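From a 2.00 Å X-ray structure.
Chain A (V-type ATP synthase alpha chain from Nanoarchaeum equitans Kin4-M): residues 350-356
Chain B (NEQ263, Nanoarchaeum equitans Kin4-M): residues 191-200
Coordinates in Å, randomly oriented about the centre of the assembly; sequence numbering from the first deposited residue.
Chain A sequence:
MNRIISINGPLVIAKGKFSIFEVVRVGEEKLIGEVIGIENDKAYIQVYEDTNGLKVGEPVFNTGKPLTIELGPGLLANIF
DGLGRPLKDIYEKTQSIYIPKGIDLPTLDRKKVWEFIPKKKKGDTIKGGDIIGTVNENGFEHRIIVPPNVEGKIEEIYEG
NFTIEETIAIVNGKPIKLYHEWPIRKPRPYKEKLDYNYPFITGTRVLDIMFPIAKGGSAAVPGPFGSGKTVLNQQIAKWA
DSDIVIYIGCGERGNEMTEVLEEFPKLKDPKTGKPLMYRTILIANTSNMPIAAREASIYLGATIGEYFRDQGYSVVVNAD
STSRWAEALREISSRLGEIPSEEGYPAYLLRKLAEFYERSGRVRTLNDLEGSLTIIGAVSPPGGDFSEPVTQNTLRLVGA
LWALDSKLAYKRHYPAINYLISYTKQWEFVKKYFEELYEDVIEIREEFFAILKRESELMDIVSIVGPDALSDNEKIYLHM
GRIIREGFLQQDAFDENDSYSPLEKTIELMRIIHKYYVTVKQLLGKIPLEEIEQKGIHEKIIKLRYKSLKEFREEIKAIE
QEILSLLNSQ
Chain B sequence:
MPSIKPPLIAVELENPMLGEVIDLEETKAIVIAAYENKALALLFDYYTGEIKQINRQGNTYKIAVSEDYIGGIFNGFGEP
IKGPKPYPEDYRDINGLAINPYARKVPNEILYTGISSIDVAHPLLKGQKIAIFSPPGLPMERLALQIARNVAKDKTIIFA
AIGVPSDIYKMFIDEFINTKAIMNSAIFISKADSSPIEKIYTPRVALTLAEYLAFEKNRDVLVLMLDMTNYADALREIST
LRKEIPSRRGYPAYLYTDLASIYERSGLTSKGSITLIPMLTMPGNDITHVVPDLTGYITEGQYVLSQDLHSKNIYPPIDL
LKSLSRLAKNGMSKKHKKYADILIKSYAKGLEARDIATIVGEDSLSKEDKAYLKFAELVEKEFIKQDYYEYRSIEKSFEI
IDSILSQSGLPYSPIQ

Chain A (350-356) LRKLAEF
Chain B 191-200: KADSSPIEKI

Residues 350-356 of chain A lie within a continuous helix, phi/psi near -60/-40, Phe A356 deviating most at -85/-62. Chain B approaches through a type I turn, Lys B191 to Ser B194 (Ala B192 -60/-31, Asp B193 -101/17). Ser B194 (-79/167) and Ser B195 (-60/144) are extended before a helix starting at Pro B196. Register is set by Arg A351 and Asp B193, whose CA atoms are 4.8 Å apart; 293 Å² is buried in total.

No direct hydrogen bond crosses the contact. Ala A354 points its CB toward chain B, 3.7 Å from Ala B192 CB and 4.1 Å from Asp B193 CB, a spacing that fits small side chains packed against the turn.

The CA-to-CB bond of Arg A351 points sideways relative to chain B; chi1 and chi2 are both t (-171°, -176°), then the chain bends at chi3 (p, 70°; chi4 -154°). The extended part carries CG to 3.8 Å from Asp B193 O and CD to 3.5 Å from Ser B194 O; NH1 lies 3.6 Å from Pro B196 CD, which sits at the guanidinium edge, near its plane. These are packing contacts.

Lys B191 O, Ala B192 O and Ser B194 O accept hydrogen bonds within chain B, whereas Asp B193 O accepts from a bridging water. Lys B199 (m, t, t, p) folds its chi4 to 80°, and NZ donates to Ala B192 O (3.0 Å) and Ser B194 O (2.7 Å), tying helix to turn. Ser B194, chi1 p, points away from chain A, and its OG donates to Lys B191 O at 2.6 Å. Ser B195 OG, chi1 t, caps the helix by accepting a weak bond from Ile B197 N (3.5 Å).

Asp B193 has chi1 p (65°) and chi2 -21°. Glu A355 (m, t, chi3 10°) brings CG to 3.9 Å from Asp B193 CB. Two waters bridge the stretches. One donates to Glu A355 OE2 (2.5 Å from the water oxygen) and Asp B193 O (2.9 Å); the other donates to Glu A355 O (3.2 Å) and, weakly, to Asp B193 OD2 (3.4 Å).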

# COMPACT_ATOMS: atom_id res chain seq x y z
N LEU A 350 7.25 -8.12 19.47
CA LEU A 350 8.67 -8.00 19.78
C LEU A 350 9.01 -8.54 21.17
O LEU A 350 10.01 -9.24 21.34
CB LEU A 350 9.13 -6.54 19.65
CG LEU A 350 10.59 -6.26 20.03
CD1 LEU A 350 11.54 -6.96 19.07
CD2 LEU A 350 10.86 -4.77 20.06
N ARG A 351 8.17 -8.21 22.14
CA ARG A 351 8.37 -8.66 23.52
C ARG A 351 8.28 -10.18 23.62
O ARG A 351 9.06 -10.81 24.33
CB ARG A 351 7.33 -8.01 24.44
CG ARG A 351 7.56 -8.23 25.93
CD ARG A 351 6.42 -7.65 26.75
NE ARG A 351 5.18 -8.41 26.59
CZ ARG A 351 3.96 -7.90 26.76
NH1 ARG A 351 3.82 -6.63 27.09
NH2 ARG A 351 2.90 -8.67 26.59
N LYS A 352 7.34 -10.77 22.88
CA LYS A 352 7.15 -12.22 22.88
C LYS A 352 8.34 -12.93 22.24
O LYS A 352 8.82 -13.92 22.77
CB LYS A 352 5.86 -12.59 22.14
CG LYS A 352 4.58 -12.28 22.90
CD LYS A 352 4.43 -13.18 24.12
CE LYS A 352 3.11 -12.93 24.85
NZ LYS A 352 2.87 -13.93 25.93
N LEU A 353 8.80 -12.41 21.11
CA LEU A 353 9.98 -12.95 20.44
C LEU A 353 11.20 -12.88 21.36
O LEU A 353 12.02 -13.79 21.39
CB LEU A 353 10.26 -12.18 19.15
CG LEU A 353 9.30 -12.43 17.98
CD1 LEU A 353 9.60 -11.49 16.83
CD2 LEU A 353 9.40 -13.87 17.51
N ALA A 354 11.29 -11.79 22.13
CA ALA A 354 12.39 -11.61 23.06
C ALA A 354 12.39 -12.67 24.16
O ALA A 354 13.45 -13.09 24.60
CB ALA A 354 12.34 -10.22 23.66
N GLU A 355 11.21 -13.09 24.59
CA GLU A 355 11.10 -14.14 25.61
C GLU A 355 11.76 -15.44 25.15
O GLU A 355 12.17 -16.26 25.97
CB GLU A 355 9.64 -14.38 25.99
CG GLU A 355 9.00 -13.25 26.79
CD GLU A 355 7.53 -13.51 27.11
OE1 GLU A 355 7.05 -14.64 26.86
OE2 GLU A 355 6.86 -12.58 27.60
N PHE A 356 11.84 -15.63 23.84
CA PHE A 356 12.52 -16.79 23.27
C PHE A 356 14.02 -16.55 23.14
O PHE A 356 14.83 -17.25 23.76
CB PHE A 356 11.90 -17.12 21.90
CG PHE A 356 12.56 -18.28 21.20
CD1 PHE A 356 12.72 -19.50 21.84
CD2 PHE A 356 13.00 -18.15 19.89
CE1 PHE A 356 13.31 -20.57 21.19
CE2 PHE A 356 13.59 -19.21 19.24
CZ PHE A 356 13.75 -20.42 19.89
N LYS B 191 15.20 -4.47 29.89
CA LYS B 191 15.43 -5.65 29.07
C LYS B 191 14.43 -5.78 27.93
O LYS B 191 13.34 -5.20 27.98
CB LYS B 191 15.42 -6.92 29.94
CG LYS B 191 16.47 -6.91 31.04
CD LYS B 191 16.42 -8.18 31.87
CE LYS B 191 17.39 -8.11 33.04
NZ LYS B 191 18.79 -7.85 32.60
N ALA B 192 14.79 -6.54 26.90
CA ALA B 192 13.96 -6.69 25.71
C ALA B 192 12.58 -7.28 26.00
O ALA B 192 11.61 -6.97 25.31
CB ALA B 192 14.68 -7.54 24.67
N ASP B 193 12.49 -8.12 27.03
CA ASP B 193 11.23 -8.77 27.36
C ASP B 193 10.52 -8.11 28.55
O ASP B 193 9.61 -8.69 29.14
CB ASP B 193 11.44 -10.27 27.64
CG ASP B 193 12.30 -10.52 28.86
OD1 ASP B 193 13.06 -9.61 29.27
OD2 ASP B 193 12.23 -11.64 29.42
N SER B 194 10.92 -6.89 28.87
CA SER B 194 10.32 -6.16 29.99
C SER B 194 8.98 -5.53 29.62
O SER B 194 8.61 -5.47 28.45
CB SER B 194 11.28 -5.08 30.51
OG SER B 194 11.53 -4.10 29.52
N SER B 195 8.24 -5.09 30.64
CA SER B 195 6.98 -4.39 30.43
C SER B 195 7.21 -3.13 29.60
O SER B 195 8.25 -2.48 29.74
CB SER B 195 6.35 -4.01 31.78
OG SER B 195 5.20 -3.20 31.60
N PRO B 196 6.26 -2.79 28.71
CA PRO B 196 6.43 -1.60 27.87
C PRO B 196 6.53 -0.32 28.69
O PRO B 196 7.15 0.63 28.22
CB PRO B 196 5.17 -1.60 27.00
CG PRO B 196 4.18 -2.44 27.73
CD PRO B 196 4.99 -3.49 28.43
N ILE B 197 5.93 -0.28 29.87
CA ILE B 197 6.02 0.90 30.73
C ILE B 197 7.46 1.15 31.22
O ILE B 197 7.88 2.29 31.36
CB ILE B 197 5.02 0.84 31.92
CG1 ILE B 197 4.90 2.20 32.61
CG2 ILE B 197 5.43 -0.22 32.93
CD1 ILE B 197 4.15 3.22 31.80
N GLU B 198 8.21 0.08 31.46
CA GLU B 198 9.61 0.23 31.87
C GLU B 198 10.46 0.75 30.71
O GLU B 198 11.38 1.54 30.91
CB GLU B 198 10.19 -1.08 32.40
CG GLU B 198 11.64 -0.94 32.86
CD GLU B 198 12.24 -2.21 33.43
OE1 GLU B 198 11.49 -3.19 33.66
OE2 GLU B 198 13.47 -2.23 33.64
N LYS B 199 10.13 0.30 29.51
CA LYS B 199 10.87 0.70 28.32
C LYS B 199 10.73 2.20 28.03
O LYS B 199 11.71 2.87 27.73
CB LYS B 199 10.44 -0.12 27.10
CG LYS B 199 10.91 -1.57 27.12
CD LYS B 199 10.73 -2.23 25.75
CE LYS B 199 11.15 -3.69 25.76
NZ LYS B 199 10.11 -4.59 26.33
N ILE B 200 9.51 2.72 28.12
CA ILE B 200 9.30 4.14 27.80
C ILE B 200 9.73 5.06 28.94
O ILE B 200 9.94 6.26 28.72
CB ILE B 200 7.84 4.45 27.37
CG1 ILE B 200 6.87 4.26 28.53
CG2 ILE B 200 7.44 3.61 26.16
CD1 ILE B 200 5.59 5.07 28.38
O HOH W 1 13.30 -14.79 28.61
O HOH W 2 7.32 -10.36 28.53